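Local coordinates for protein TetR family transcriptional regulator (Mycobacterium smegmatis, PDB 5XS9) that probably binds operator DNA as a dimeric TetR-family repressor and controls transcription of biotin-related genes, at residues 54-59 with 104-109; 84-89 with 139-144. All blocks are in the same frame, centred on the assembly; numbering follows the deposited sequence.

Contact 1: residues 54-59 with 104-109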
# COMPACT_ATOMS: atom_id res chain seq x y z
N VAL A 54 8.17 5.61 -15.94
CA VAL A 54 8.89 6.18 -14.84
C VAL A 54 9.08 5.08 -13.74
O VAL A 54 10.17 4.98 -13.10
CB VAL A 54 8.15 7.39 -14.25
CG1 VAL A 54 8.75 7.75 -12.92
CG2 VAL A 54 8.19 8.58 -15.18
N ALA A 55 8.04 4.29 -13.49
CA ALA A 55 8.17 3.08 -12.57
C ALA A 55 9.36 2.17 -12.99
O ALA A 55 10.22 1.82 -12.16
CB ALA A 55 6.87 2.30 -12.52
N ASP A 56 9.46 1.84 -14.28
CA ASP A 56 10.57 0.96 -14.74
C ASP A 56 11.91 1.58 -14.63
O ASP A 56 12.88 0.91 -14.35
CB ASP A 56 10.31 0.39 -16.10
CG ASP A 56 9.15 -0.57 -16.05
OD1 ASP A 56 8.87 -1.16 -14.97
OD2 ASP A 56 8.50 -0.77 -17.05
N HIS A 57 11.95 2.90 -14.72
CA HIS A 57 13.20 3.62 -14.61
C HIS A 57 13.66 3.62 -13.16
O HIS A 57 14.84 3.39 -12.88
CB HIS A 57 13.00 5.06 -15.13
CG HIS A 57 14.23 5.89 -15.06
ND1 HIS A 57 14.32 7.02 -14.28
CD2 HIS A 57 15.41 5.77 -15.69
CE1 HIS A 57 15.53 7.54 -14.40
NE2 HIS A 57 16.21 6.80 -15.24
N ILE A 58 12.74 3.95 -12.25
CA ILE A 58 12.91 3.88 -10.78
C ILE A 58 13.39 2.49 -10.34
O ILE A 58 14.16 2.35 -9.41
CB ILE A 58 11.53 4.22 -10.08
CG1 ILE A 58 11.29 5.72 -10.08
CG2 ILE A 58 11.38 3.78 -8.65
CD1 ILE A 58 9.84 6.04 -9.71
N LEU A 59 12.90 1.46 -10.98
CA LEU A 59 13.16 0.08 -10.59
C LEU A 59 14.35 -0.55 -11.36
O LEU A 59 14.67 -1.73 -11.13
CB LEU A 59 11.89 -0.77 -10.90
CG LEU A 59 10.67 -0.52 -10.02
CD1 LEU A 59 9.47 -1.29 -10.52
CD2 LEU A 59 10.96 -0.83 -8.57
N GLN A 104 1.37 -1.64 -15.97
CA GLN A 104 2.23 -0.82 -16.84
C GLN A 104 3.71 -0.84 -16.50
O GLN A 104 4.50 -0.20 -17.21
CB GLN A 104 1.72 0.62 -16.88
CG GLN A 104 0.34 0.75 -17.48
CD GLN A 104 0.32 0.88 -19.01
OE1 GLN A 104 1.32 0.94 -19.61
NE2 GLN A 104 -0.85 0.93 -19.59
N SER A 105 4.11 -1.58 -15.46
CA SER A 105 5.53 -1.73 -15.09
C SER A 105 5.98 -3.13 -15.46
O SER A 105 5.49 -4.11 -14.93
CB SER A 105 5.75 -1.51 -13.59
OG SER A 105 7.07 -1.89 -13.12
N VAL A 106 6.97 -3.20 -16.35
CA VAL A 106 7.62 -4.45 -16.74
C VAL A 106 8.55 -4.94 -15.63
O VAL A 106 8.66 -6.13 -15.39
CB VAL A 106 8.41 -4.22 -18.08
CG1 VAL A 106 9.28 -5.42 -18.45
CG2 VAL A 106 7.41 -3.93 -19.19
N VAL A 107 9.24 -4.06 -14.94
CA VAL A 107 10.16 -4.53 -13.98
C VAL A 107 9.46 -5.21 -12.80
O VAL A 107 9.93 -6.21 -12.29
CB VAL A 107 11.12 -3.43 -13.54
CG1 VAL A 107 12.08 -3.97 -12.51
CG2 VAL A 107 11.94 -2.91 -14.75
N ILE A 108 8.37 -4.65 -12.32
CA ILE A 108 7.71 -5.29 -11.17
C ILE A 108 7.23 -6.70 -11.55
O ILE A 108 7.33 -7.62 -10.76
CB ILE A 108 6.56 -4.38 -10.61
CG1 ILE A 108 6.18 -4.86 -9.22
CG2 ILE A 108 5.38 -4.36 -11.54
CD1 ILE A 108 7.23 -4.48 -8.20
N THR A 109 6.77 -6.88 -12.79
CA THR A 109 6.33 -8.19 -13.30
C THR A 109 7.54 -9.15 -13.29
O THR A 109 7.44 -10.29 -12.83
CB THR A 109 5.78 -8.03 -14.72
OG1 THR A 109 4.64 -7.18 -14.66
CG2 THR A 109 5.35 -9.38 -15.33
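Asp56, on the last turn of helix 47-58, carries its carboxylate to the first turn of helix 106-122. Asp56 CB rests against Val107 CG2 at 3.9 Å. With chi1 at -67°, CG stands anti to the carbonyl carbon, which sends the carboxylate across to the backbone of the facing segment. There Asp56 OD1 accepts two hydrogen bonds: Ser105 OG donates to its syn lone pair over 2.7 Å, while Val107 N reaches it from above the carboxylate plane at 2.9 Å, nearly straight at 167°. Asp56 OD2 takes the N-H of Val106 on its own syn lone pair, N to OD2 3.0 Å. Three donors thus fix the rotation of the group. Ser105 is the N-cap residue: its OG, anti to its own backbone N, accepts from Ile108 N at 3.2 Å, so one hydroxyl caps the helix and bonds to the carboxylate. A carboxylate facing first-turn N-H groups suits the helix dipole, which would be expected to favour its charged form. Beside it, Leu59 CB packs on Val107 CG1 at 3.6 Å. Helix 92-101 borders the joint through Leu95 and Val96, helix 71-87 meets Leu59 through Leu82, and helix 5-19 of the DNA-binding domain lies against Val54, His57 and Ile58.

Contact 2: residues 84-89 with 139-144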
# COMPACT_ATOMS: atom_id res chain seq x y z
N ASP A 84 14.59 -0.32 -1.37
CA ASP A 84 15.60 0.74 -1.52
C ASP A 84 15.35 1.56 -2.80
O ASP A 84 15.36 2.82 -2.78
CB ASP A 84 17.04 0.17 -1.45
CG ASP A 84 17.49 -0.14 0.04
OD1 ASP A 84 16.93 0.31 1.13
OD2 ASP A 84 18.49 -0.87 0.11
N ALA A 85 14.99 0.90 -3.89
CA ALA A 85 14.65 1.64 -5.10
C ALA A 85 13.42 2.51 -4.93
O ALA A 85 13.40 3.67 -5.37
CB ALA A 85 14.54 0.74 -6.30
N LEU A 86 12.40 2.03 -4.22
CA LEU A 86 11.23 2.82 -4.03
C LEU A 86 11.52 4.04 -3.15
O LEU A 86 11.00 5.14 -3.38
CB LEU A 86 10.08 2.01 -3.38
CG LEU A 86 9.65 0.74 -4.10
CD1 LEU A 86 8.75 -0.14 -3.22
CD2 LEU A 86 9.02 1.08 -5.45
N LEU A 87 12.34 3.84 -2.12
CA LEU A 87 12.68 4.93 -1.20
C LEU A 87 13.58 6.02 -1.80
O LEU A 87 13.69 7.08 -1.23
CB LEU A 87 13.34 4.39 0.05
CG LEU A 87 12.37 3.62 0.94
CD1 LEU A 87 13.18 3.09 2.11
CD2 LEU A 87 11.19 4.44 1.41
N SER A 88 14.15 5.74 -2.94
CA SER A 88 15.10 6.62 -3.64
C SER A 88 14.42 7.72 -4.37
O SER A 88 15.11 8.59 -4.83
CB SER A 88 15.93 5.78 -4.68
OG SER A 88 16.74 4.96 -3.93
N HIS A 89 13.09 7.63 -4.61
CA HIS A 89 12.35 8.68 -5.26
C HIS A 89 11.14 9.06 -4.47
O HIS A 89 10.51 8.20 -3.89
CB HIS A 89 11.93 8.22 -6.63
CG HIS A 89 13.10 7.82 -7.47
ND1 HIS A 89 13.87 8.74 -8.16
CD2 HIS A 89 13.72 6.62 -7.61
CE1 HIS A 89 14.88 8.12 -8.74
NE2 HIS A 89 14.83 6.84 -8.40
N TYR A 139 3.08 -7.05 0.61
CA TYR A 139 3.72 -6.64 1.86
C TYR A 139 4.75 -5.49 1.66
O TYR A 139 4.75 -4.47 2.40
CB TYR A 139 4.36 -7.81 2.59
CG TYR A 139 5.37 -7.38 3.65
CD1 TYR A 139 4.95 -6.76 4.81
CD2 TYR A 139 6.74 -7.45 3.43
CE1 TYR A 139 5.85 -6.35 5.77
CE2 TYR A 139 7.65 -6.99 4.37
CZ TYR A 139 7.21 -6.43 5.56
OH TYR A 139 8.09 -6.00 6.57
N VAL A 140 5.60 -5.66 0.68
CA VAL A 140 6.70 -4.70 0.48
C VAL A 140 6.11 -3.34 0.06
O VAL A 140 6.51 -2.27 0.53
CB VAL A 140 7.67 -5.15 -0.61
CG1 VAL A 140 8.64 -3.98 -0.96
CG2 VAL A 140 8.39 -6.39 -0.19
N LEU A 141 5.12 -3.36 -0.80
CA LEU A 141 4.45 -2.14 -1.17
C LEU A 141 3.64 -1.45 -0.08
O LEU A 141 3.69 -0.21 0.05
CB LEU A 141 3.61 -2.32 -2.47
CG LEU A 141 4.33 -2.76 -3.72
CD1 LEU A 141 3.26 -3.11 -4.76
CD2 LEU A 141 5.30 -1.72 -4.18
N GLY A 142 2.88 -2.20 0.71
CA GLY A 142 2.13 -1.61 1.84
C GLY A 142 3.11 -1.03 2.88
O GLY A 142 2.95 0.09 3.38
N PHE A 143 4.14 -1.78 3.17
CA PHE A 143 5.16 -1.35 4.14
C PHE A 143 5.77 -0.05 3.70
O PHE A 143 5.82 0.90 4.46
CB PHE A 143 6.23 -2.40 4.32
CG PHE A 143 7.30 -2.03 5.33
CD1 PHE A 143 7.22 -2.54 6.62
CD2 PHE A 143 8.30 -1.16 5.01
CE1 PHE A 143 8.15 -2.25 7.57
CE2 PHE A 143 9.27 -0.82 5.98
CZ PHE A 143 9.21 -1.40 7.25
N THR A 144 6.18 0.00 2.46
CA THR A 144 6.98 1.10 1.93
C THR A 144 6.14 2.34 1.58
O THR A 144 6.61 3.44 1.82
CB THR A 144 7.86 0.68 0.75
OG1 THR A 144 8.60 -0.53 1.08
CG2 THR A 144 8.81 1.76 0.43
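Between 84-89 and 139-144 every contact is apolar, with the closest CA atoms, those of Leu86 and Thr144, 7.5 Å apart. Leu86 has CG anti to its carbonyl carbon, and Leu86 CD1 meets Leu141 CD2 at 3.9 Å, the two side chains crossing at about a right angle. Leu86 CD1 also lies 4.5 Å from Val140 CG1, a looser approach. Thr144 CG2 sits 4.0 Å from Leu86 CB and 3.7 Å from Leu87 CD2, so that it touches two consecutive leucines.

No hydrogen bond crosses between the segments. Thr144 OG1 donates back to Val140 O at 2.8 Å, in the carbonyl plane with a C=O...donor angle of 150°; Val140 O also receives Thr144 N at 3.0 Å. Gln148, a turn further along helix 129-155, bonds Leu86 O and links the two helices. Leu86 and Thr144 also meet Ala93 of helix 92-101, and the Phe143 ring meets that of Tyr138 of the second subunit.

The Thr144 rotamer divides its two branches: at chi1 -50° OG1 lies beside the backbone N and turns back to Val140 O, while CG2, anti to that N, faces the leucines. Between the segments cohesion is therefore van der Waals contact, with no directional bond; the polar link comes one turn on.

The contact centres lie 13 Å apart, and their segments alternate along the sequence. Contact 1 joins helices 47-58 and 106-122 and runs from the core to the surface at Val106; contact 2 joins 71-87 to 129-155, with no touching residue exposed. Helix 92-101 packs on both. Contact 1 combines a directional carboxylate grip with a Leu59–Val107 apolar patch, at the junction between the DNA-binding and C-terminal domains; contact 2 is purely apolar across its segments and lies within the C-terminal domain, whose helix 129-155 reaches the second subunit. Direct packing couples the two, with Leu59 CD2 4.1 Å from Leu86 CD2 and Ile58 CG1 3.6 Å from His89 CD2.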